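NikO protein (Streptomyces tendae, PDB 4FQD) is an enolpyruvyl transferase essential in nikkomycin biosynthesis and probably moves the enolpyruvyl group of phosphoenolpyruvate onto a UDP-sugar such as UDP-N-acetylglucosamine. Local coordinates at residues A[418-423]-A[448-453]. The protein carries 4 engineered substitutions. Residues are numbered along the deposited sequence; the frame is centred on the assembly and turned at random.
Sequences AALAVP and LGADIR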
ATOM      1  N   ALA A 418       1.856  12.906 -21.228  1.00 10.21           N
ATOM      2  CA  ALA A 418       2.232  14.066 -20.431  1.00  9.37           C
ATOM      3  C   ALA A 418       2.773  15.188 -21.312  1.00 13.36           C
ATOM      4  O   ALA A 418       2.539  16.366 -21.043  1.00 13.48           O
ATOM      5  CB  ALA A 418       3.256  13.673 -19.377  1.00  9.84           C
ATOM      6  N   ALA A 419       3.492  14.814 -22.365  1.00 10.89           N
ATOM      7  CA  ALA A 419       4.048  15.787 -23.300  1.00  9.92           C
ATOM      8  C   ALA A 419       2.945  16.517 -24.059  1.00 14.51           C
ATOM      9  O   ALA A 419       3.079  17.698 -24.382  1.00 16.36           O
ATOM     10  CB  ALA A 419       4.998  15.106 -24.270  1.00  9.12           C
ATOM     11  N   LEU A 420       1.856  15.809 -24.339  1.00 13.00           N
ATOM     12  CA  LEU A 420       0.727  16.388 -25.061  1.00 12.67           C
ATOM     13  C   LEU A 420      -0.012  17.431 -24.225  1.00 15.59           C
ATOM     14  O   LEU A 420      -0.808  18.209 -24.751  1.00 14.66           O
ATOM     15  CB  LEU A 420      -0.239  15.291 -25.515  1.00 10.60           C
ATOM     16  CG  LEU A 420       0.241  14.400 -26.662  1.00 15.12           C
ATOM     17  CD1 LEU A 420      -0.711  13.232 -26.871  1.00 12.97           C
ATOM     18  CD2 LEU A 420       0.385  15.210 -27.942  1.00 10.11           C
ATOM     19  N   ALA A 421       0.253  17.442 -22.923  1.00 13.76           N
ATOM     20  CA  ALA A 421      -0.360  18.416 -22.029  1.00 14.65           C
ATOM     21  C   ALA A 421       0.457  19.703 -21.986  1.00 14.67           C
ATOM     22  O   ALA A 421      -0.073  20.776 -21.700  1.00 24.90           O
ATOM     23  CB  ALA A 421      -0.507  17.834 -20.634  1.00 14.00           C
ATOM     24  N   VAL A 422       1.749  19.588 -22.277  1.00 12.87           N
ATOM     25  CA  VAL A 422       2.657  20.729 -22.237  1.00 18.99           C
ATOM     26  C   VAL A 422       2.500  21.630 -23.459  1.00 18.37           C
ATOM     27  O   VAL A 422       2.711  21.192 -24.589  1.00 16.83           O
ATOM     28  CB  VAL A 422       4.126  20.271 -22.142  1.00 15.51           C
ATOM     29  CG1 VAL A 422       5.064  21.457 -22.294  1.00 16.09           C
ATOM     30  CG2 VAL A 422       4.372  19.549 -20.826  1.00 15.54           C
ATOM     31  N   PRO A 423       2.139  22.902 -23.230  1.00 20.88           N
ATOM     32  CA  PRO A 423       1.958  23.872 -24.317  1.00 22.87           C
ATOM     33  C   PRO A 423       3.290  24.299 -24.931  1.00 22.49           C
ATOM     34  O   PRO A 423       3.703  25.448 -24.776  1.00 26.95           O
ATOM     35  CB  PRO A 423       1.293  25.056 -23.611  1.00 13.79           C
ATOM     36  CG  PRO A 423       1.782  24.968 -22.207  1.00 18.35           C
ATOM     37  CD  PRO A 423       1.892  23.500 -21.907  1.00 18.31           C
ATOM     38  N   LEU A 448      -6.820  11.952 -33.067  1.00 19.51           N
ATOM     39  CA  LEU A 448      -7.679  12.670 -32.131  1.00 18.18           C
ATOM     40  C   LEU A 448      -7.371  14.165 -32.104  1.00 19.22           C
ATOM     41  O   LEU A 448      -8.074  14.937 -31.454  1.00 22.09           O
ATOM     42  CB  LEU A 448      -7.546  12.087 -30.723  1.00 20.59           C
ATOM     43  CG  LEU A 448      -7.961  10.627 -30.533  1.00 16.79           C
ATOM     44  CD1 LEU A 448      -7.697  10.187 -29.102  1.00 16.06           C
ATOM     45  CD2 LEU A 448      -9.426  10.435 -30.894  1.00 14.71           C
ATOM     46  N   GLY A 449      -6.316  14.567 -32.805  1.00 15.39           N
ATOM     47  CA  GLY A 449      -5.958  15.972 -32.900  1.00 15.87           C
ATOM     48  C   GLY A 449      -4.575  16.286 -32.365  1.00 18.30           C
ATOM     49  O   GLY A 449      -4.149  17.441 -32.363  1.00 14.52           O
ATOM     50  N   ALA A 450      -3.870  15.256 -31.908  1.00 16.48           N
ATOM     51  CA  ALA A 450      -2.532  15.433 -31.356  1.00 17.23           C
ATOM     52  C   ALA A 450      -1.527  15.813 -32.437  1.00 19.08           C
ATOM     53  O   ALA A 450      -1.605  15.335 -33.568  1.00 26.02           O
ATOM     54  CB  ALA A 450      -2.083  14.173 -30.634  1.00 13.54           C
ATOM     55  N   ASP A 451      -0.584  16.678 -32.081  1.00 18.54           N
ATOM     56  CA  ASP A 451       0.457  17.096 -33.010  1.00 20.19           C
ATOM     57  C   ASP A 451       1.761  16.364 -32.716  1.00 17.91           C
ATOM     58  O   ASP A 451       2.629  16.877 -32.010  1.00 19.36           O
ATOM     59  CB  ASP A 451       0.664  18.611 -32.944  1.00 22.02           C
ATOM     60  CG  ASP A 451       1.566  19.126 -34.050  1.00 27.72           C
ATOM     61  OD1 ASP A 451       1.800  18.381 -35.025  1.00 34.85           O
ATOM     62  OD2 ASP A 451       2.032  20.280 -33.950  1.00 32.36           O
ATOM     63  N   ILE A 452       1.885  15.157 -33.259  1.00 18.66           N
ATOM     64  CA  ILE A 452       3.082  14.344 -33.074  1.00 21.28           C
ATOM     65  C   ILE A 452       3.736  14.068 -34.422  1.00 20.00           C
ATOM     66  O   ILE A 452       3.079  13.613 -35.359  1.00 20.71           O
ATOM     67  CB  ILE A 452       2.753  13.006 -32.387  1.00 19.67           C
ATOM     68  CG1 ILE A 452       1.870  13.240 -31.158  1.00 14.74           C
ATOM     69  CG2 ILE A 452       4.034  12.272 -32.008  1.00 14.78           C
ATOM     70  CD1 ILE A 452       1.418  11.968 -30.481  1.00 15.90           C
ATOM     71  N   ARG A 453       5.032  14.345 -34.516  1.00 24.90           N
ATOM     72  CA  ARG A 453       5.752  14.211 -35.778  1.00 23.24           C
ATOM     73  C   ARG A 453       6.939  13.261 -35.651  1.00 25.39           C
ATOM     74  O   ARG A 453       7.596  13.211 -34.613  1.00 21.02           O
ATOM     75  CB  ARG A 453       6.227  15.584 -36.254  1.00 26.94           C
ATOM     76  CG  ARG A 453       5.136  16.644 -36.247  1.00 39.09           C
ATOM     77  CD  ARG A 453       5.701  18.036 -36.468  1.00 35.31           C
ATOM     78  NE  ARG A 453       4.686  19.064 -36.258  1.00 38.33           N
ATOM     79  CZ  ARG A 453       4.912  20.370 -36.351  1.00 48.74           C
ATOM     80  NH1 ARG A 453       6.123  20.816 -36.653  1.00 46.59           N
ATOM     81  NH2 ARG A 453       3.926  21.231 -36.141  1.00 47.59           N
TER
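NE of Arg-453 donates to OD1 of Asp-451, a residue bordering Leu-420 across the contact, at 3.2 Å in a fairly straight bond (165°). It enters on the syn side but 28° out of the carboxylate plane, while OD1 sits at the edge of the guanidinium, in its plane. NH2 of Arg-453 completes the salt bridge to OD2 of Asp-451 at 3.0 Å, though the bend at its hydrogen makes this second bond weak. Two-pronged pairing of this kind should restrict rotation of both groups, and it turns the carboxylate away from Leu-420.

The contact between 418-423 and 448-453 itself is apolar and has no hydrogen bond across it. Leu-420, near the C-terminal part of helix 409-419, reaches over with its isobutyl end. With CG anti to the carbonyl carbon (chi1 -72°), the branch point is carried toward 448-453 and both methyls meet the CB of Ala-450, CD2 at 3.8 Å and CD1 at 4.1 Å. CD2 also touches CG1 of Ile-452 at 4.1 Å, where the two side chains cross at about a right angle. Leu-445 of helix 441-447 packs on both Leu-420 and Ala-450, and Ile-18 of strand 14-19 also touches Leu-420. Gly-449, with positive phi, closes helix 441-447 in a Schellman motif and leads the chain into strand 451-456.

This strand forms the edge of a four-stranded mixed sheet, antiparallel to strand 14-19, so the contact joins the C-terminal part of helix 409-419 to the outer strand 451-456 in the inverse beta/alpha barrel of the EPSP synthase family.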